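PDB 5NNS: AA9 family lytic polysaccharide monooxygenase B from Heterobasidion irregulare TC 32-1, which oxidatively cleaves the glycosidic bonds of crystalline and amorphous polysaccharides at C1, using a single copper ion together with a reductant and O2 or hydrogen peroxide. Local coordinates for residues A[1-5]-A[33-38]. Residues are numbered along the deposited sequence; the frame is centred on the assembly and turned at random.
Sequences HGGVL and WDTYNP. With CU (copper (II) ion), chain E.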
loop_
_atom_site.group_PDB
_atom_site.type_symbol
_atom_site.label_atom_id
_atom_site.label_comp_id
_atom_site.label_asym_id
_atom_site.label_seq_id
_atom_site.Cartn_x
_atom_site.Cartn_y
_atom_site.Cartn_z
ATOM N N HIS A 1 11.042 3.897 8.559
ATOM C CA HIS A 1 11.552 4.849 7.530
ATOM C C HIS A 1 12.054 4.040 6.352
ATOM O O HIS A 1 12.757 3.042 6.527
ATOM C CB HIS A 1 12.674 5.754 8.063
ATOM C CG HIS A 1 12.191 7.035 8.672
ATOM N ND1 HIS A 1 11.600 7.095 9.916
ATOM C CD2 HIS A 1 12.233 8.309 8.213
ATOM C CE1 HIS A 1 11.287 8.350 10.191
ATOM N NE2 HIS A 1 11.661 9.107 9.174
ATOM N N GLY A 2 11.672 4.471 5.159
ATOM C CA GLY A 2 11.925 3.717 3.947
ATOM C C GLY A 2 10.680 3.636 3.111
ATOM O O GLY A 2 9.818 4.512 3.187
ATOM N N GLY A 3 10.591 2.575 2.317
ATOM C CA GLY A 3 9.440 2.342 1.466
ATOM C C GLY A 3 9.741 1.223 0.506
ATOM O O GLY A 3 10.762 0.540 0.639
ATOM N N VAL A 4 8.849 1.045 -0.464
ATOM C CA VAL A 4 8.998 0.017 -1.487
ATOM C C VAL A 4 10.031 0.484 -2.518
ATOM O O VAL A 4 9.807 1.473 -3.234
ATOM C CB VAL A 4 7.658 -0.291 -2.179
ATOM C CG1 VAL A 4 7.849 -1.332 -3.283
ATOM C CG2 VAL A 4 6.627 -0.758 -1.151
ATOM N N LEU A 5 11.155 -0.234 -2.573
ATOM C CA LEU A 5 12.259 0.077 -3.479
ATOM C C LEU A 5 12.155 -0.631 -4.830
ATOM O O LEU A 5 12.666 -0.125 -5.826
ATOM C CB LEU A 5 13.586 -0.300 -2.830
ATOM C CG LEU A 5 13.895 0.311 -1.466
ATOM C CD1 LEU A 5 15.244 -0.211 -1.007
ATOM C CD2 LEU A 5 13.875 1.833 -1.511
ATOM N N TRP A 33 7.997 9.004 -5.148
ATOM C CA TRP A 33 7.954 9.299 -3.719
ATOM C C TRP A 33 9.331 9.806 -3.314
ATOM O O TRP A 33 10.339 9.186 -3.632
ATOM C CB TRP A 33 7.518 8.065 -2.911
ATOM C CG TRP A 33 8.375 6.824 -3.062
ATOM C CD1 TRP A 33 8.438 5.988 -4.138
ATOM C CD2 TRP A 33 9.254 6.272 -2.078
ATOM N NE1 TRP A 33 9.311 4.958 -3.889
ATOM C CE2 TRP A 33 9.822 5.105 -2.628
ATOM C CE3 TRP A 33 9.612 6.650 -0.778
ATOM C CZ2 TRP A 33 10.748 4.315 -1.931
ATOM C CZ3 TRP A 33 10.529 5.860 -0.072
ATOM C CH2 TRP A 33 11.081 4.704 -0.655
ATOM N N ASP A 34 9.366 10.935 -2.612
ATOM C CA ASP A 34 10.587 11.746 -2.491
ATOM C C ASP A 34 11.438 11.584 -1.226
ATOM O O ASP A 34 12.593 12.021 -1.222
ATOM C CB ASP A 34 10.227 13.223 -2.671
ATOM C CG ASP A 34 9.606 13.510 -4.035
ATOM O OD1 ASP A 34 10.106 12.969 -5.038
ATOM O OD2 ASP A 34 8.618 14.271 -4.104
ATOM N N THR A 35 10.894 10.949 -0.187
ATOM C CA THR A 35 11.611 10.787 1.073
ATOM C C THR A 35 11.202 9.511 1.782
ATOM O O THR A 35 10.160 8.933 1.485
ATOM C CB THR A 35 11.328 11.964 2.020
ATOM O OG1 THR A 35 12.000 11.750 3.266
ATOM C CG2 THR A 35 9.826 12.101 2.266
ATOM N N TYR A 36 12.033 9.097 2.735
ATOM C CA TYR A 36 11.751 7.943 3.596
ATOM C C TYR A 36 10.734 8.229 4.713
ATOM O O TYR A 36 10.317 7.300 5.390
ATOM C CB TYR A 36 13.054 7.469 4.257
ATOM C CG TYR A 36 13.871 6.469 3.469
ATOM C CD1 TYR A 36 13.790 6.374 2.079
ATOM C CD2 TYR A 36 14.752 5.620 4.126
ATOM C CE1 TYR A 36 14.552 5.449 1.379
ATOM C CE2 TYR A 36 15.512 4.700 3.431
ATOM C CZ TYR A 36 15.410 4.623 2.061
ATOM O OH TYR A 36 16.166 3.716 1.375
ATOM N N ASN A 37 10.364 9.496 4.920
ATOM C CA ASN A 37 9.538 9.920 6.049
ATOM C C ASN A 37 8.090 9.473 5.938
ATOM O O ASN A 37 7.541 9.398 4.830
ATOM C CB ASN A 37 9.515 11.452 6.172
ATOM C CG ASN A 37 10.891 12.054 6.364
ATOM O OD1 ASN A 37 11.835 11.375 6.755
ATOM N ND2 ASN A 37 11.005 13.341 6.088
ATOM N N PRO A 38 7.453 9.213 7.088
ATOM C CA PRO A 38 6.039 8.864 7.049
ATOM C C PRO A 38 5.137 10.061 6.752
ATOM O O PRO A 38 5.515 11.212 6.989
ATOM C CB PRO A 38 5.759 8.361 8.464
ATOM C CG PRO A 38 6.760 9.055 9.314
ATOM C CD PRO A 38 7.989 9.203 8.461
HETATM CU CU CU E . 10.739 5.186 10.592
#
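The ring of Tyr-36 turns one face to Gly-2 CA, which lies toward the ring's rim, 3.5 Å from the centroid of the Tyr-36 ring, in a CH-pi contact. Glycine suits this place because its backbone angles would jam a CB against the preceding carbonyl. Gly-2 N also gives a nearly straight hydrogen bond (167°) to Tyr-36 O. With an alanine in place of Tyr-36, Gly-2 would probably lose the aromatic face lying against its CA, and a gap would open beside the backbone. His-1 grips the copper through N and ND1; His-80 NE2 supplies the third nitrogen of this histidine brace, with Tyr-167 beside the site. On the far side of the imidazole, His-1 NE2 makes a weak, bent hydrogen bond with Asn-37 OD1, 3.3 Å away at the ring's edge, the amide plane turned 77° from the ring. Pro-38 CD packs over one face of this imidazole. Trp-33 CG sits between its backbone N and carbonyl carbon (chi1 58°), and the broad indole reaches along Gly-2 to Leu-5; its CH2 comes to 3.6 Å from Gly-3 CA, where any CB would clash. Trp-33 NE1 is hydrogen-bonded to Gln-30 OE1. The contact thus lays the loop between strands 12-15 and 63-66 along the N-terminal copper-binding arm leading into strand 4-9, while Pro-38 rests on strand 165-176.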